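Local coordinates for protein lipolytic enzyme, G-D-S-L family (Bacteroides thetaiotaomicron, PDB 7BR2) that metabolises the drug diltiazem in the gut and belongs to the SGNH (GDSL) family of serine esterases, at residues 349-354 and 435-440; 392-397 and 406-411; 157-162 and 179-184. One frame throughout, in Å; residues are numbered along the deposited sequence.

Contact 1 (349-354 and 435-440); sequences ALTIMH and YEINKP
I352 and T351, on one side of helix 344-377, meet I437 and N438 near the end of helix 417-437. The backbones come closest at I352 and N438, whose CA atoms are 7.0 Å apart.

The direct contact is carried by carbon. I352 supplies two atoms: its CD1 lies 3.5 Å from N438 CB, and its CG1 lies 4.0 Å from I437 CG1. The two isoleucine side chains run past each other in opposite senses, which places CG1 against CG1. I437 holds its CG1 between the backbone N and the carbonyl carbon (chi1 68°), and from there its CD1 extends to meet the T351 methyl, CG2, at 3.7 Å, the two side chains lying nearly at right angles. T351 turns that methyl to I437 while its OG1 bonds back to Q347 O in its own helix.

Polar groups work around this patch. N438 meets I352 with CB and CA, while its amide is used elsewhere, with OD1 accepting from K439 NZ at 3.0 Å (C=O...N angle 130°) and ND2 donating to M44 O. The buried amide is thereby bonded at both ends. Q348, next to the 349-354 segment, donates from NE2 to both I437 O and K439 O, tying this part of the chain to helix 344-377 by its backbone.

I352 also touches L41 of helix 35-46 and L270. The last part of helix 417-437 and the loop after it thus lie against an early part of helix 344-377, before the chain enters strand 443-449 of the antiparallel sheet.

Contact 2 (392-397 and 406-411); sequences EVMDEN and GRRDLY
M394 reaches from helix 388-397 to R408 and Y411 of helix 408-414, while D395, the next residue, takes the charged end of R408. The nearest CA atoms, those of M394 and R408, are 7.9 Å apart.

The methionine leaves its helix extended, with CG anti to the backbone N (chi1 171°), and bends at chi3, which turns CE onto Y411 while SD lies between the R408 stem and the ring. SD rests beside the aliphatic stem of R408, 3.8 Å from its CG. CE rests where the ring joins its stem, 3.5 Å from Y411 CD2 and close to CG and CB as well. M394 SD stands 4.9 Å from the centroid of the Y411 ring, an oblique Met-aromatic contact.

R408 crosses D395 almost perpendicularly. Its NH1 donates to D395 OD1 at 3.0 Å in a salt bridge whose N-H...O angle of 151° is moderately bent. The carboxylate oxygen lies practically within the guanidinium plane, yet the donor approaches from above the carboxylate plane; the two planes are 71° apart. One arginine therefore serves twice, its stem against sulfur and its head against the acid.

F377 of helix 344-377 touches both M394 and Y411, and L404 of helix 402-406 also packs on M394. The result is two short helices, joined through helix 402-406, packed side by side and against helix 344-377: a methionine-aromatic inner side with a salt bridge along its margin.

Contact 3 (157-162 and 179-184); sequences ETIKRI and DWNAPM
Two neighbouring helices of the parallel alpha/beta core of the SGNH hydrolase fold meet here, through I159 and K160 of helix 155-173 and N181 in the first turn of helix 181-194. Between the helices the chain forms strand 176-179, an outermost strand of the five-stranded parallel sheet. The closest backbone pair is K160 and N181, 7.3 Å between CA atoms.

N181 is the shared partner. Its CG swings anti to the backbone N (chi1 -158°), which carries the amide across to helix 155-173, and the two sides of that amide touch different residues. The ND2 end meets the I159 methyl CG2 at 3.2 Å, a tight approach for nitrogen against carbon. The OD1 end lies 3.6 Å from K160 CG, on the lysine's aliphatic stem. Both side chains cross N181 at about a right angle. Beyond CG, the K160 chain bends at chi3 and its ammonium turns back along its own helix, where NZ forms a long salt bridge with E157 OE1 at 3.6 Å.

The helix that presents N181 is capped by D179: its OD1 accepts from N181 N at 2.8 Å and its OD2 from A182 N at 3.1 Å. Both donors come from above the carboxylate plane, by 64° and 50° respectively.

Hydrogen bonding of the amide is directed elsewhere, to N156 and T137. The chemistry thus implies that N181 contacts I159 and K160 by van der Waals packing, with OD1 bonded to N156 ND2 and ND2 bonded at least weakly to T137 O.

Overall arrangement
Contact 3 lies within the parallel alpha/beta core of the SGNH hydrolase fold, where a buried asparagine links two helices flanking an outer strand. Contact 1 lies on the other side of the chain's centre, about 35 Å from contact 3 between centres, and contact 2 is farthest out, its centre about 32 Å from the chain's centre. Contacts 1 and 2 share the helical region: 392-397 and 406-411 are nested in the chain closed by 349-354 and 435-440, and helix 344-377 both forms contact 1 and packs against contact 2. Contacts 1 and 2 are partly buried, contact 3 buried. Contact 1 is mostly apolar; contact 2 alone carries a salt bridge across its segments; contact 3 is amide against methyl and methylene.

Contact 1 (349-354 and 435-440)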
ATOM      1  N   ALA A 349      14.955  -4.192   7.935  1.00 30.95           N
ATOM      2  CA  ALA A 349      13.759  -3.796   7.208  1.00 31.08           C
ATOM      3  C   ALA A 349      12.557  -4.625   7.649  1.00 29.95           C
ATOM      4  O   ALA A 349      11.448  -4.097   7.781  1.00 29.05           O
ATOM      5  CB  ALA A 349      14.006  -3.913   5.704  1.00 30.13           C
ATOM      6  N   LEU A 350      12.765  -5.922   7.903  1.00 29.49           N
ATOM      7  CA  LEU A 350      11.680  -6.788   8.355  1.00 31.70           C
ATOM      8  C   LEU A 350      11.166  -6.362   9.729  1.00 34.78           C
ATOM      9  O   LEU A 350       9.954  -6.411   9.993  1.00 28.90           O
ATOM     10  CB  LEU A 350      12.154  -8.244   8.393  1.00 29.13           C
ATOM     11  CG  LEU A 350      12.297  -9.055   7.096  1.00 31.29           C
ATOM     12  CD1 LEU A 350      12.889 -10.418   7.437  1.00 29.30           C
ATOM     13  CD2 LEU A 350      10.967  -9.239   6.344  1.00 25.72           C
ATOM     14  N   THR A 351      12.083  -5.980  10.626  1.00 29.08           N
ATOM     15  CA  THR A 351      11.684  -5.416  11.912  1.00 32.93           C
ATOM     16  C   THR A 351      10.706  -4.262  11.716  1.00 28.13           C
ATOM     17  O   THR A 351       9.641  -4.202  12.351  1.00 27.25           O
ATOM     18  CB  THR A 351      12.917  -4.934  12.672  1.00 30.10           C
ATOM     19  OG1 THR A 351      13.900  -5.980  12.730  1.00 29.98           O
ATOM     20  CG2 THR A 351      12.518  -4.503  14.072  1.00 25.63           C
ATOM     21  N   ILE A 352      11.069  -3.331  10.830  1.00 28.09           N
ATOM     22  CA  ILE A 352      10.193  -2.199  10.521  1.00 22.65           C
ATOM     23  C   ILE A 352       8.855  -2.673   9.953  1.00 27.94           C
ATOM     24  O   ILE A 352       7.794  -2.127  10.280  1.00 27.21           O
ATOM     25  CB  ILE A 352      10.904  -1.236   9.563  1.00 21.71           C
ATOM     26  CG1 ILE A 352      12.033  -0.536  10.318  1.00 25.81           C
ATOM     27  CG2 ILE A 352       9.920  -0.212   9.000  1.00 28.20           C
ATOM     28  CD1 ILE A 352      13.165  -0.141   9.440  1.00 29.46           C
ATOM     29  N   MET A 353       8.889  -3.689   9.086  1.00 28.45           N
ATOM     30  CA  MET A 353       7.672  -4.199   8.459  1.00 30.37           C
ATOM     31  C   MET A 353       6.701  -4.739   9.501  1.00 24.72           C
ATOM     32  O   MET A 353       5.488  -4.506   9.416  1.00 24.29           O
ATOM     33  CB  MET A 353       8.030  -5.295   7.445  1.00 27.70           C
ATOM     34  CG  MET A 353       6.852  -6.019   6.814  1.00 28.88           C
ATOM     35  SD  MET A 353       7.334  -7.567   5.977  1.00 32.04           S
ATOM     36  CE  MET A 353       7.429  -8.740   7.330  1.00 30.26           C
ATOM     37  N   HIS A 354       7.221  -5.485  10.478  1.00 25.73           N
ATOM     38  CA  HIS A 354       6.372  -6.041  11.527  1.00 27.01           C
ATOM     39  C   HIS A 354       5.790  -4.942  12.409  1.00 27.56           C
ATOM     40  O   HIS A 354       4.597  -4.977  12.756  1.00 28.05           O
ATOM     41  CB  HIS A 354       7.168  -7.035  12.372  1.00 28.25           C
ATOM     42  CG  HIS A 354       7.528  -8.297  11.655  1.00 30.61           C
ATOM     43  ND1 HIS A 354       6.609  -9.031  10.934  1.00 34.14           N
ATOM     44  CD2 HIS A 354       8.701  -8.972  11.576  1.00 29.59           C
ATOM     45  CE1 HIS A 354       7.205 -10.103  10.433  1.00 32.71           C
ATOM     46  NE2 HIS A 354       8.474 -10.086  10.802  1.00 30.64           N
ATOM     47  N   TYR A 435      10.736   5.082  12.938  1.00 31.21           N
ATOM     48  CA  TYR A 435      11.620   6.161  12.496  1.00 28.23           C
ATOM     49  C   TYR A 435      12.844   6.337  13.385  1.00 31.27           C
ATOM     50  O   TYR A 435      13.694   7.194  13.102  1.00 30.03           O
ATOM     51  CB  TYR A 435      10.840   7.465  12.387  1.00 26.84           C
ATOM     52  CG  TYR A 435      10.024   7.526  11.115  1.00 30.02           C
ATOM     53  CD1 TYR A 435      10.617   7.867   9.912  1.00 27.07           C
ATOM     54  CD2 TYR A 435       8.665   7.196  11.108  1.00 31.49           C
ATOM     55  CE1 TYR A 435       9.893   7.910   8.739  1.00 27.23           C
ATOM     56  CE2 TYR A 435       7.929   7.235   9.938  1.00 30.00           C
ATOM     57  CZ  TYR A 435       8.556   7.596   8.751  1.00 28.54           C
ATOM     58  OH  TYR A 435       7.855   7.663   7.571  1.00 30.34           O
ATOM     59  N   GLU A 436      12.965   5.540  14.438  1.00 26.77           N
ATOM     60  CA  GLU A 436      14.200   5.486  15.201  1.00 31.24           C
ATOM     61  C   GLU A 436      15.152   4.396  14.697  1.00 33.77           C
ATOM     62  O   GLU A 436      16.369   4.605  14.684  1.00 31.46           O
ATOM     63  CB  GLU A 436      13.854   5.288  16.681  1.00 31.67           C
ATOM     64  CG  GLU A 436      14.960   4.786  17.601  1.00 42.59           C
ATOM     65  CD  GLU A 436      14.414   4.368  18.980  1.00 46.61           C
ATOM     66  OE1 GLU A 436      13.382   4.938  19.405  1.00 48.08           O
ATOM     67  OE2 GLU A 436      14.983   3.445  19.611  1.00 40.42           O
ATOM     68  N   ILE A 437      14.636   3.268  14.207  1.00 29.01           N
ATOM     69  CA  ILE A 437      15.496   2.155  13.834  1.00 28.68           C
ATOM     70  C   ILE A 437      15.665   2.011  12.323  1.00 28.60           C
ATOM     71  O   ILE A 437      16.241   1.023  11.879  1.00 27.20           O
ATOM     72  CB  ILE A 437      14.994   0.839  14.440  1.00 30.44           C
ATOM     73  CG1 ILE A 437      13.669   0.431  13.783  1.00 30.21           C
ATOM     74  CG2 ILE A 437      14.904   0.966  15.942  1.00 34.05           C
ATOM     75  CD1 ILE A 437      13.131  -0.901  14.246  1.00 29.14           C
ATOM     76  N   ASN A 438      15.159   2.945  11.518  1.00 27.01           N
ATOM     77  CA  ASN A 438      15.180   2.735  10.074  1.00 28.78           C
ATOM     78  C   ASN A 438      16.427   3.311   9.398  1.00 33.93           C
ATOM     79  O   ASN A 438      16.495   3.319   8.165  1.00 35.28           O
ATOM     80  CB  ASN A 438      13.909   3.302   9.422  1.00 22.01           C
ATOM     81  CG  ASN A 438      13.744   4.780   9.639  1.00 28.36           C
ATOM     82  OD1 ASN A 438      14.482   5.386  10.407  1.00 30.34           O
ATOM     83  ND2 ASN A 438      12.748   5.374   8.980  1.00 25.74           N
ATOM     84  N   LYS A 439      17.398   3.800  10.169  1.00 33.16           N
ATOM     85  CA  LYS A 439      18.610   4.388   9.600  1.00 30.97           C
ATOM     86  C   LYS A 439      19.631   3.302   9.279  1.00 29.23           C
ATOM     87  O   LYS A 439      20.073   2.591  10.195  1.00 29.90           O
ATOM     88  CB  LYS A 439      19.223   5.395  10.572  1.00 37.07           C
ATOM     89  CG  LYS A 439      18.215   6.213  11.376  1.00 35.36           C
ATOM     90  CD  LYS A 439      17.383   7.079  10.458  1.00 32.80           C
ATOM     91  CE  LYS A 439      16.376   7.869  11.260  1.00 37.26           C
ATOM     92  NZ  LYS A 439      15.184   8.302  10.486  1.00 34.55           N
ATOM     93  N   PRO A 440      20.059   3.163   8.028  1.00 28.84           N
ATOM     94  CA  PRO A 440      21.078   2.156   7.719  1.00 30.06           C
ATOM     95  C   PRO A 440      22.344   2.429   8.511  1.00 28.88           C
ATOM     96  O   PRO A 440      22.717   3.580   8.738  1.00 29.96           O
ATOM     97  CB  PRO A 440      21.315   2.326   6.214  1.00 34.05           C
ATOM     98  CG  PRO A 440      20.100   3.005   5.698  1.00 34.40           C
ATOM     99  CD  PRO A 440      19.629   3.901   6.828  1.00 36.47           C
TER

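Contact 2 (392-397 and 406-411)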
ATOM      1  N   GLU A 392     -27.789   3.604  24.727  1.00 29.75           N
ATOM      2  CA  GLU A 392     -29.189   3.194  24.727  1.00 32.43           C
ATOM      3  C   GLU A 392     -29.667   2.888  23.314  1.00 34.74           C
ATOM      4  O   GLU A 392     -30.337   1.875  23.081  1.00 33.33           O
ATOM      5  CB  GLU A 392     -30.050   4.281  25.376  1.00 30.31           C
ATOM      6  CG  GLU A 392     -30.099   4.171  26.889  1.00 30.22           C
ATOM      7  CD  GLU A 392     -30.618   5.422  27.564  1.00 36.73           C
ATOM      8  OE1 GLU A 392     -31.039   6.361  26.855  1.00 37.50           O
ATOM      9  OE2 GLU A 392     -30.592   5.464  28.815  1.00 38.42           O
ATOM     10  N   VAL A 393     -29.366   3.778  22.360  1.00 30.08           N
ATOM     11  CA  VAL A 393     -29.841   3.560  20.994  1.00 32.41           C
ATOM     12  C   VAL A 393     -29.155   2.346  20.370  1.00 27.98           C
ATOM     13  O   VAL A 393     -29.793   1.526  19.683  1.00 32.08           O
ATOM     14  CB  VAL A 393     -29.658   4.838  20.155  1.00 29.21           C
ATOM     15  CG1 VAL A 393     -29.821   4.554  18.688  1.00 25.03           C
ATOM     16  CG2 VAL A 393     -30.664   5.895  20.612  1.00 28.99           C
ATOM     17  N   MET A 394     -27.857   2.185  20.618  1.00 32.39           N
ATOM     18  CA  MET A 394     -27.179   0.994  20.115  1.00 35.94           C
ATOM     19  C   MET A 394     -27.804  -0.273  20.684  1.00 33.35           C
ATOM     20  O   MET A 394     -28.010  -1.256  19.959  1.00 35.57           O
ATOM     21  CB  MET A 394     -25.686   1.044  20.433  1.00 30.55           C
ATOM     22  CG  MET A 394     -24.991  -0.273  20.121  1.00 34.20           C
ATOM     23  SD  MET A 394     -23.239  -0.241  20.502  1.00 40.81           S
ATOM     24  CE  MET A 394     -22.609   0.663  19.109  1.00 37.59           C
ATOM     25  N   ASP A 395     -28.083  -0.281  21.990  1.00 31.53           N
ATOM     26  CA  ASP A 395     -28.715  -1.447  22.592  1.00 36.23           C
ATOM     27  C   ASP A 395     -30.082  -1.705  21.979  1.00 31.35           C
ATOM     28  O   ASP A 395     -30.480  -2.859  21.792  1.00 35.34           O
ATOM     29  CB  ASP A 395     -28.844  -1.259  24.099  1.00 38.51           C
ATOM     30  CG  ASP A 395     -27.522  -1.406  24.822  1.00 35.54           C
ATOM     31  OD1 ASP A 395     -26.568  -1.935  24.223  1.00 38.51           O
ATOM     32  OD2 ASP A 395     -27.453  -1.027  26.006  1.00 40.17           O
ATOM     33  N   GLU A 396     -30.832  -0.639  21.704  1.00 30.12           N
ATOM     34  CA  GLU A 396     -32.140  -0.776  21.073  1.00 38.17           C
ATOM     35  C   GLU A 396     -32.042  -1.348  19.671  1.00 35.87           C
ATOM     36  O   GLU A 396     -33.058  -1.797  19.129  1.00 36.48           O
ATOM     37  CB  GLU A 396     -32.844   0.578  20.984  1.00 34.80           C
ATOM     38  CG  GLU A 396     -33.333   1.130  22.291  1.00 41.04           C
ATOM     39  CD  GLU A 396     -33.608   2.623  22.193  1.00 41.71           C
ATOM     40  OE1 GLU A 396     -33.592   3.148  21.051  1.00 38.87           O
ATOM     41  OE2 GLU A 396     -33.846   3.257  23.254  1.00 42.88           O
ATOM     42  N   ASN A 397     -30.870  -1.258  19.041  1.00 33.41           N
ATOM     43  CA  ASN A 397     -30.739  -1.689  17.657  1.00 33.45           C
ATOM     44  C   ASN A 397     -29.905  -2.942  17.418  1.00 37.43           C
ATOM     45  O   ASN A 397     -29.885  -3.424  16.284  1.00 37.58           O
ATOM     46  CB  ASN A 397     -30.166  -0.543  16.811  1.00 29.25           C
ATOM     47  CG  ASN A 397     -31.223   0.451  16.408  1.00 31.92           C
ATOM     48  OD1 ASN A 397     -31.795   0.332  15.330  1.00 37.25           O
ATOM     49  ND2 ASN A 397     -31.501   1.434  17.271  1.00 27.98           N
ATOM     50  N   GLY A 406     -21.966  -7.063  16.152  1.00 40.21           N
ATOM     51  CA  GLY A 406     -20.596  -7.538  16.118  1.00 41.73           C
ATOM     52  C   GLY A 406     -19.583  -6.531  16.623  1.00 41.92           C
ATOM     53  O   GLY A 406     -18.510  -6.921  17.089  1.00 36.48           O
ATOM     54  N   ARG A 407     -19.912  -5.247  16.582  1.00 34.15           N
ATOM     55  CA  ARG A 407     -18.997  -4.208  17.024  1.00 37.12           C
ATOM     56  C   ARG A 407     -19.341  -3.598  18.374  1.00 32.90           C
ATOM     57  O   ARG A 407     -18.694  -2.623  18.763  1.00 35.80           O
ATOM     58  CB  ARG A 407     -18.866  -3.114  15.963  1.00 40.79           C
ATOM     59  CG  ARG A 407     -18.047  -3.553  14.763  1.00 44.14           C
ATOM     60  CD  ARG A 407     -18.815  -3.728  13.489  1.00 51.02           C
ATOM     61  NE  ARG A 407     -17.958  -4.396  12.519  1.00 68.50           N
ATOM     62  CZ  ARG A 407     -17.833  -5.717  12.427  1.00 67.58           C
ATOM     63  NH1 ARG A 407     -18.523  -6.504  13.233  1.00 61.38           N
ATOM     64  NH2 ARG A 407     -17.026  -6.250  11.522  1.00 72.42           N
ATOM     65  N   ARG A 408     -20.344  -4.114  19.092  1.00 31.54           N
ATOM     66  CA  ARG A 408     -20.730  -3.487  20.354  1.00 32.37           C
ATOM     67  C   ARG A 408     -19.602  -3.539  21.387  1.00 32.83           C
ATOM     68  O   ARG A 408     -19.427  -2.595  22.163  1.00 33.33           O
ATOM     69  CB  ARG A 408     -21.995  -4.116  20.935  1.00 34.69           C
ATOM     70  CG  ARG A 408     -22.339  -3.488  22.291  1.00 37.15           C
ATOM     71  CD  ARG A 408     -23.755  -3.770  22.762  1.00 42.54           C
ATOM     72  NE  ARG A 408     -24.104  -5.176  22.634  1.00 45.49           N
ATOM     73  CZ  ARG A 408     -25.256  -5.688  23.057  1.00 53.15           C
ATOM     74  NH1 ARG A 408     -26.156  -4.892  23.628  1.00 44.39           N
ATOM     75  NH2 ARG A 408     -25.507  -6.987  22.911  1.00 45.52           N
ATOM     76  N   ASP A 409     -18.885  -4.656  21.479  1.00 28.35           N
ATOM     77  CA  ASP A 409     -17.785  -4.732  22.439  1.00 32.47           C
ATOM     78  C   ASP A 409     -16.698  -3.700  22.103  1.00 35.75           C
ATOM     79  O   ASP A 409     -16.261  -2.899  22.961  1.00 32.04           O
ATOM     80  CB  ASP A 409     -17.226  -6.160  22.446  1.00 26.34           C
ATOM     81  CG  ASP A 409     -16.139  -6.355  23.484  1.00 32.88           C
ATOM     82  OD1 ASP A 409     -16.345  -5.921  24.632  1.00 29.97           O
ATOM     83  OD2 ASP A 409     -15.085  -6.946  23.161  1.00 35.23           O
ATOM     84  N   LEU A 410     -16.287  -3.678  20.832  1.00 26.76           N
ATOM     85  CA  LEU A 410     -15.313  -2.700  20.392  1.00 29.90           C
ATOM     86  C   LEU A 410     -15.819  -1.290  20.651  1.00 31.77           C
ATOM     87  O   LEU A 410     -15.056  -0.439  21.107  1.00 28.40           O
ATOM     88  CB  LEU A 410     -14.981  -2.903  18.909  1.00 33.19           C
ATOM     89  CG  LEU A 410     -13.926  -1.951  18.310  1.00 27.14           C
ATOM     90  CD1 LEU A 410     -13.019  -2.700  17.323  1.00 33.22           C
ATOM     91  CD2 LEU A 410     -14.549  -0.710  17.643  1.00 25.77           C
ATOM     92  N   TYR A 411     -17.101  -1.019  20.378  1.00 29.03           N
ATOM     93  CA  TYR A 411     -17.578   0.345  20.593  1.00 27.97           C
ATOM     94  C   TYR A 411     -17.584   0.706  22.074  1.00 27.65           C
ATOM     95  O   TYR A 411     -17.321   1.860  22.435  1.00 27.31           O
ATOM     96  CB  TYR A 411     -18.971   0.565  19.997  1.00 26.67           C
ATOM     97  CG  TYR A 411     -19.448   1.974  20.287  1.00 23.96           C
ATOM     98  CD1 TYR A 411     -18.949   3.050  19.575  1.00 21.05           C
ATOM     99  CD2 TYR A 411     -20.367   2.230  21.306  1.00 25.50           C
ATOM    100  CE1 TYR A 411     -19.358   4.346  19.851  1.00 24.16           C
ATOM    101  CE2 TYR A 411     -20.792   3.529  21.589  1.00 24.99           C
ATOM    102  CZ  TYR A 411     -20.281   4.580  20.861  1.00 23.31           C
ATOM    103  OH  TYR A 411     -20.688   5.867  21.131  1.00 21.62           O
TER

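Contact 3 (157-162 and 179-184)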
ATOM      1  N   GLU A 157     -17.348  -1.991 -16.265  1.00 48.18           N
ATOM      2  CA  GLU A 157     -17.515  -0.905 -17.231  1.00 48.61           C
ATOM      3  C   GLU A 157     -18.166   0.315 -16.586  1.00 46.24           C
ATOM      4  O   GLU A 157     -17.779   1.456 -16.869  1.00 45.42           O
ATOM      5  CB  GLU A 157     -18.326  -1.389 -18.435  1.00 54.34           C
ATOM      6  CG  GLU A 157     -17.772  -2.672 -19.076  1.00 56.16           C
ATOM      7  CD  GLU A 157     -16.273  -2.615 -19.382  1.00 54.09           C
ATOM      8  OE1 GLU A 157     -15.803  -1.587 -19.909  1.00 56.37           O
ATOM      9  OE2 GLU A 157     -15.564  -3.607 -19.087  1.00 56.77           O
ATOM     10  N   THR A 158     -19.155   0.098 -15.714  1.00 46.78           N
ATOM     11  CA  THR A 158     -19.689   1.204 -14.926  1.00 45.31           C
ATOM     12  C   THR A 158     -18.609   1.785 -14.013  1.00 43.79           C
ATOM     13  O   THR A 158     -18.492   3.015 -13.868  1.00 40.28           O
ATOM     14  CB  THR A 158     -20.895   0.726 -14.117  1.00 51.04           C
ATOM     15  OG1 THR A 158     -21.914   0.256 -15.008  1.00 55.40           O
ATOM     16  CG2 THR A 158     -21.474   1.843 -13.243  1.00 43.75           C
ATOM     17  N   ILE A 159     -17.790   0.911 -13.413  1.00 43.64           N
ATOM     18  CA  ILE A 159     -16.672   1.397 -12.606  1.00 40.43           C
ATOM     19  C   ILE A 159     -15.757   2.292 -13.439  1.00 43.57           C
ATOM     20  O   ILE A 159     -15.406   3.408 -13.029  1.00 39.58           O
ATOM     21  CB  ILE A 159     -15.904   0.216 -11.987  1.00 39.92           C
ATOM     22  CG1 ILE A 159     -16.758  -0.480 -10.927  1.00 38.76           C
ATOM     23  CG2 ILE A 159     -14.608   0.678 -11.380  1.00 41.20           C
ATOM     24  CD1 ILE A 159     -16.125  -1.730 -10.374  1.00 37.74           C
ATOM     25  N   LYS A 160     -15.385   1.833 -14.635  1.00 46.09           N
ATOM     26  CA  LYS A 160     -14.506   2.613 -15.500  1.00 42.02           C
ATOM     27  C   LYS A 160     -15.139   3.939 -15.904  1.00 40.69           C
ATOM     28  O   LYS A 160     -14.431   4.940 -16.061  1.00 40.18           O
ATOM     29  CB  LYS A 160     -14.120   1.800 -16.742  1.00 48.26           C
ATOM     30  CG  LYS A 160     -13.009   0.786 -16.490  1.00 47.99           C
ATOM     31  CD  LYS A 160     -12.979  -0.314 -17.529  1.00 47.02           C
ATOM     32  CE  LYS A 160     -12.576   0.216 -18.897  1.00 55.65           C
ATOM     33  NZ  LYS A 160     -12.314  -0.902 -19.862  1.00 56.29           N
ATOM     34  N   ARG A 161     -16.459   3.969 -16.097  1.00 44.25           N
ATOM     35  CA  ARG A 161     -17.132   5.241 -16.372  1.00 47.30           C
ATOM     36  C   ARG A 161     -16.971   6.211 -15.208  1.00 47.20           C
ATOM     37  O   ARG A 161     -16.707   7.408 -15.407  1.00 46.05           O
ATOM     38  CB  ARG A 161     -18.614   5.009 -16.655  1.00 47.95           C
ATOM     39  CG  ARG A 161     -18.921   4.486 -18.032  1.00 48.82           C
ATOM     40  CD  ARG A 161     -20.426   4.412 -18.236  1.00 51.77           C
ATOM     41  NE  ARG A 161     -20.999   5.716 -18.567  1.00 51.79           N
ATOM     42  CZ  ARG A 161     -22.304   5.973 -18.558  1.00 54.11           C
ATOM     43  NH1 ARG A 161     -23.163   5.013 -18.222  1.00 52.04           N
ATOM     44  NH2 ARG A 161     -22.752   7.180 -18.887  1.00 44.42           N
ATOM     45  N   ILE A 162     -17.168   5.717 -13.982  1.00 42.17           N
ATOM     46  CA  ILE A 162     -16.958   6.571 -12.812  1.00 45.14           C
ATOM     47  C   ILE A 162     -15.511   7.073 -12.775  1.00 40.03           C
ATOM     48  O   ILE A 162     -15.243   8.255 -12.508  1.00 41.67           O
ATOM     49  CB  ILE A 162     -17.347   5.817 -11.520  1.00 45.92           C
ATOM     50  CG1 ILE A 162     -18.828   5.422 -11.554  1.00 40.96           C
ATOM     51  CG2 ILE A 162     -17.065   6.681 -10.296  1.00 36.53           C
ATOM     52  CD1 ILE A 162     -19.256   4.510 -10.431  1.00 36.99           C
ATOM     53  N   ASP A 179      -4.631   5.761 -11.858  1.00 40.98           N
ATOM     54  CA  ASP A 179      -5.666   4.750 -12.031  1.00 36.53           C
ATOM     55  C   ASP A 179      -5.114   3.377 -11.693  1.00 39.34           C
ATOM     56  O   ASP A 179      -4.028   3.011 -12.157  1.00 40.02           O
ATOM     57  CB  ASP A 179      -6.216   4.767 -13.458  1.00 37.62           C
ATOM     58  CG  ASP A 179      -7.327   3.751 -13.669  1.00 45.90           C
ATOM     59  OD1 ASP A 179      -8.062   3.444 -12.695  1.00 45.80           O
ATOM     60  OD2 ASP A 179      -7.461   3.255 -14.810  1.00 42.38           O
ATOM     61  N   TRP A 180      -5.835   2.639 -10.848  1.00 36.95           N
ATOM     62  CA  TRP A 180      -5.512   1.235 -10.619  1.00 39.16           C
ATOM     63  C   TRP A 180      -6.257   0.301 -11.561  1.00 37.05           C
ATOM     64  O   TRP A 180      -5.838  -0.842 -11.737  1.00 36.14           O
ATOM     65  CB  TRP A 180      -5.842   0.820  -9.173  1.00 39.03           C
ATOM     66  CG  TRP A 180      -4.899   1.279  -8.074  1.00 40.95           C
ATOM     67  CD1 TRP A 180      -3.536   1.120  -8.023  1.00 41.13           C
ATOM     68  CD2 TRP A 180      -5.271   1.916  -6.846  1.00 37.32           C
ATOM     69  NE1 TRP A 180      -3.043   1.645  -6.851  1.00 41.36           N
ATOM     70  CE2 TRP A 180      -4.087   2.138  -6.111  1.00 35.53           C
ATOM     71  CE3 TRP A 180      -6.493   2.332  -6.301  1.00 34.52           C
ATOM     72  CZ2 TRP A 180      -4.089   2.751  -4.856  1.00 33.66           C
ATOM     73  CZ3 TRP A 180      -6.491   2.952  -5.053  1.00 34.23           C
ATOM     74  CH2 TRP A 180      -5.296   3.155  -4.349  1.00 33.00           C
ATOM     75  N   ASN A 181      -7.362   0.758 -12.142  1.00 41.84           N
ATOM     76  CA  ASN A 181      -8.287  -0.147 -12.817  1.00 43.87           C
ATOM     77  C   ASN A 181      -7.662  -0.735 -14.082  1.00 41.03           C
ATOM     78  O   ASN A 181      -7.560  -1.958 -14.228  1.00 40.15           O
ATOM     79  CB  ASN A 181      -9.584   0.603 -13.133  1.00 40.46           C
ATOM     80  CG  ASN A 181     -10.755  -0.326 -13.338  1.00 48.50           C
ATOM     81  OD1 ASN A 181     -10.800  -1.079 -14.307  1.00 52.43           O
ATOM     82  ND2 ASN A 181     -11.710  -0.286 -12.412  1.00 42.59           N
ATOM     83  N   ALA A 182      -7.214   0.131 -14.997  1.00 42.11           N
ATOM     84  CA  ALA A 182      -6.617  -0.351 -16.242  1.00 46.48           C
ATOM     85  C   ALA A 182      -5.387  -1.215 -16.008  1.00 40.27           C
ATOM     86  O   ALA A 182      -5.359  -2.350 -16.516  1.00 45.72           O
ATOM     87  CB  ALA A 182      -6.293   0.836 -17.160  1.00 42.68           C
ATOM     88  N   PRO A 183      -4.362  -0.782 -15.268  1.00 42.47           N
ATOM     89  CA  PRO A 183      -3.187  -1.656 -15.115  1.00 42.82           C
ATOM     90  C   PRO A 183      -3.505  -2.969 -14.428  1.00 44.32           C
ATOM     91  O   PRO A 183      -2.920  -4.009 -14.767  1.00 56.24           O
ATOM     92  CB  PRO A 183      -2.209  -0.809 -14.284  1.00 43.65           C
ATOM     93  CG  PRO A 183      -2.759   0.575 -14.285  1.00 41.75           C
ATOM     94  CD  PRO A 183      -4.213   0.484 -14.523  1.00 37.15           C
ATOM     95  N   MET A 184      -4.438  -2.968 -13.488  1.00 39.61           N
ATOM     96  CA  MET A 184      -4.738  -4.206 -12.790  1.00 43.49           C
ATOM     97  C   MET A 184      -5.549  -5.144 -13.671  1.00 42.37           C
ATOM     98  O   MET A 184      -5.376  -6.362 -13.603  1.00 41.85           O
ATOM     99  CB  MET A 184      -5.459  -3.908 -11.480  1.00 38.74           C
ATOM    100  CG  MET A 184      -4.529  -3.389 -10.393  1.00 45.30           C
ATOM    101  SD  MET A 184      -5.414  -2.993  -8.874  1.00 38.38           S
ATOM    102  CE  MET A 184      -5.535  -4.642  -8.161  1.00 27.06           C
TER